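Local coordinates for post-proline cleaving enzyme (Rickettsia typhi, PDB 4HVT), which probably acts as a serine-type oligopeptidase of the prolyl oligopeptidase family, cutting peptides on the carboxyl side of proline, at residues 485-489 with 607-611. Residues are numbered along the deposited sequence; the frame is centred on the assembly and turned at random.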
ATOM      1  N   TYR A 485      12.276   0.678   0.988  1.00 11.65           N
ATOM      2  CA  TYR A 485      11.238   1.707   1.038  1.00 11.62           C
ATOM      3  C   TYR A 485      11.705   2.708   2.095  1.00 11.54           C
ATOM      4  O   TYR A 485      12.170   3.807   1.745  1.00 11.78           O
ATOM      5  CB  TYR A 485       9.846   1.137   1.361  1.00 11.31           C
ATOM      6  CG  TYR A 485       8.724   2.195   1.309  1.00 11.89           C
ATOM      7  CD1 TYR A 485       8.299   2.747   0.092  1.00 11.92           C
ATOM      8  CD2 TYR A 485       8.140   2.629   2.467  1.00 11.87           C
ATOM      9  CE1 TYR A 485       7.294   3.697   0.026  1.00 12.33           C
ATOM     10  CE2 TYR A 485       7.117   3.559   2.429  1.00 12.32           C
ATOM     11  CZ  TYR A 485       6.690   4.069   1.210  1.00 12.44           C
ATOM     12  OH  TYR A 485       5.670   5.015   1.305  1.00 14.50           O
ATOM     13  N   GLY A 486      11.594   2.360   3.390  1.00 11.13           N
ATOM     14  CA  GLY A 486      12.158   3.195   4.447  1.00 11.22           C
ATOM     15  C   GLY A 486      11.438   4.500   4.764  1.00 10.93           C
ATOM     16  O   GLY A 486      12.014   5.606   4.761  1.00 11.05           O
ATOM     17  N   GLY A 487      10.165   4.389   5.074  1.00 10.21           N
ATOM     18  CA  GLY A 487       9.373   5.561   5.469  1.00 10.10           C
ATOM     19  C   GLY A 487       8.058   5.143   6.080  1.00  9.67           C
ATOM     20  O   GLY A 487       7.603   4.032   5.886  1.00  9.89           O
ATOM     21  N   PHE A 488       7.445   6.086   6.795  1.00  9.56           N
ATOM     22  CA  PHE A 488       6.032   6.011   7.173  1.00  9.44           C
ATOM     23  C   PHE A 488       5.728   4.838   8.083  1.00  9.28           C
ATOM     24  O   PHE A 488       4.558   4.462   8.205  1.00  9.07           O
ATOM     25  CB  PHE A 488       5.103   6.088   5.947  1.00  9.30           C
ATOM     26  CG  PHE A 488       5.260   7.379   5.151  1.00  9.32           C
ATOM     27  CD1 PHE A 488       4.727   8.553   5.600  1.00  9.52           C
ATOM     28  CD2 PHE A 488       6.018   7.425   3.989  1.00  9.79           C
ATOM     29  CE1 PHE A 488       4.846   9.709   4.895  1.00  9.41           C
ATOM     30  CE2 PHE A 488       6.172   8.588   3.305  1.00  9.91           C
ATOM     31  CZ  PHE A 488       5.564   9.743   3.753  1.00  9.84           C
ATOM     32  N   GLN A 489       6.745   4.299   8.753  1.00  9.64           N
ATOM     33  CA  GLN A 489       6.551   3.132   9.645  1.00  9.61           C
ATOM     34  C   GLN A 489       6.018   1.945   8.867  1.00  9.29           C
ATOM     35  O   GLN A 489       5.424   0.982   9.427  1.00  9.41           O
ATOM     36  CB  GLN A 489       5.661   3.486  10.866  1.00  9.75           C
ATOM     37  CG  GLN A 489       5.974   2.626  12.072  1.00 10.26           C
ATOM     38  CD  GLN A 489       5.155   2.910  13.312  1.00 11.04           C
ATOM     39  OE1 GLN A 489       4.804   4.056  13.548  1.00 12.39           O
ATOM     40  NE2 GLN A 489       4.850   1.858  14.122  1.00 11.04           N
ATOM     41  N   TRP A 607       2.694  15.229   4.100  1.00 10.85           N
ATOM     42  CA  TRP A 607       3.933  14.628   4.573  1.00 11.00           C
ATOM     43  C   TRP A 607       4.933  15.563   5.234  1.00 10.96           C
ATOM     44  O   TRP A 607       6.084  15.174   5.429  1.00 11.20           O
ATOM     45  CB  TRP A 607       4.606  13.890   3.425  1.00 11.33           C
ATOM     46  CG  TRP A 607       3.651  12.975   2.683  1.00 11.15           C
ATOM     47  CD1 TRP A 607       2.867  11.974   3.233  1.00 10.84           C
ATOM     48  CD2 TRP A 607       3.360  12.987   1.263  1.00 11.41           C
ATOM     49  NE1 TRP A 607       2.136  11.377   2.246  1.00 10.87           N
ATOM     50  CE2 TRP A 607       2.370  12.006   1.053  1.00 11.08           C
ATOM     51  CE3 TRP A 607       3.816  13.759   0.166  1.00 11.76           C
ATOM     52  CZ2 TRP A 607       1.841  11.735  -0.191  1.00 11.57           C
ATOM     53  CZ3 TRP A 607       3.266  13.527  -1.102  1.00 11.69           C
ATOM     54  CH2 TRP A 607       2.272  12.467  -1.262  1.00 11.91           C
ATOM     55  N   VAL A 608       4.489  16.730   5.658  1.00 11.29           N
ATOM     56  CA  VAL A 608       5.369  17.628   6.334  1.00 11.58           C
ATOM     57  C   VAL A 608       5.992  16.996   7.586  1.00 11.43           C
ATOM     58  O   VAL A 608       7.122  17.281   7.943  1.00 11.38           O
ATOM     59  CB  VAL A 608       4.635  18.946   6.667  1.00 12.14           C
ATOM     60  CG1 VAL A 608       5.531  19.779   7.550  1.00 12.73           C
ATOM     61  CG2 VAL A 608       4.307  19.686   5.368  1.00 12.53           C
ATOM     62  N   THR A 609       5.238  16.159   8.313  1.00 10.85           N
ATOM     63  CA  THR A 609       5.778  15.521   9.510  1.00 10.92           C
ATOM     64  C   THR A 609       6.703  14.372   9.189  1.00 10.85           C
ATOM     65  O   THR A 609       7.420  13.904  10.088  1.00 11.40           O
ATOM     66  CB  THR A 609       4.634  15.053  10.461  1.00 10.87           C
ATOM     67  OG1 THR A 609       3.757  14.176   9.738  1.00 10.92           O
ATOM     68  CG2 THR A 609       3.888  16.226  11.014  1.00 11.39           C
ATOM     69  N   GLU A 610       6.715  13.894   7.939  1.00 10.57           N
ATOM     70  CA  GLU A 610       7.641  12.863   7.511  1.00 10.59           C
ATOM     71  C   GLU A 610       8.985  13.467   7.074  1.00 11.13           C
ATOM     72  O   GLU A 610      10.006  12.888   7.352  1.00 11.31           O
ATOM     73  CB  GLU A 610       7.072  11.967   6.403  1.00 10.37           C
ATOM     74  CG  GLU A 610       7.960  10.789   6.066  1.00 10.23           C
ATOM     75  CD  GLU A 610       8.046   9.695   7.109  1.00 10.28           C
ATOM     76  OE1 GLU A 610       7.323   9.834   8.135  1.00 10.23           O
ATOM     77  OE2 GLU A 610       8.841   8.702   6.891  1.00 10.52           O
ATOM     78  N   TYR A 611       8.965  14.579   6.358  1.00 11.05           N
ATOM     79  CA  TYR A 611      10.178  15.071   5.720  1.00 11.76           C
ATOM     80  C   TYR A 611      10.721  16.371   6.321  1.00 12.23           C
ATOM     81  O   TYR A 611      11.863  16.726   6.082  1.00 12.73           O
ATOM     82  CB  TYR A 611       9.914  15.281   4.235  1.00 11.84           C
ATOM     83  CG  TYR A 611       9.515  14.022   3.477  1.00 11.35           C
ATOM     84  CD1 TYR A 611      10.400  12.933   3.315  1.00 11.35           C
ATOM     85  CD2 TYR A 611       8.269  13.934   2.895  1.00 11.05           C
ATOM     86  CE1 TYR A 611      10.005  11.777   2.645  1.00 11.22           C
ATOM     87  CE2 TYR A 611       7.876  12.787   2.218  1.00 10.88           C
ATOM     88  CZ  TYR A 611       8.763  11.732   2.077  1.00 11.08           C
ATOM     89  OH  TYR A 611       8.333  10.606   1.402  1.00 11.07           O
TER
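Glu610 lies over one face of the Phe488 ring and ends at the backbone N-H of Phe488. Its CB starts at the rim, 3.5 Å from Phe488 CE1. CG sits over that face, offset toward the rim, in a CH-pi contact, 3.7 Å from the Phe488 ring centroid, and also lies over the centre of the Tyr611 ring. The bend at chi2 (71°) carries the chain on across the phenyl ring, and the carboxylate stacks over it with the planes 17° apart. OE2 accepts the Phe488 N-H at 3.0 Å, from above the carboxylate plane, and forms a salt bridge with Arg535; OE1 is hydrogen-bonded to Tyr267 OH and His527 NE2. With both oxygens engaged, rotation of the carboxylate is restricted. Loop 485-489 follows strand 480-483 of the central sheet of the alpha/beta-hydrolase domain, and the Phe488 side chain is close to, but not in contact with, the probable Ser566-His682-Asp649 triad. The far end of the Phe488 ring enters an aromatic cluster, pointing its edge at the faces of Trp607 and Tyr611 in offset edge-to-face pairs. CE1 approaches Trp607 CD1 to 3.4 Å, while Tyr611 OH, hydrogen-bonded to Asn567, lies at the ring edge, 3.5 Å from Phe488 CE2.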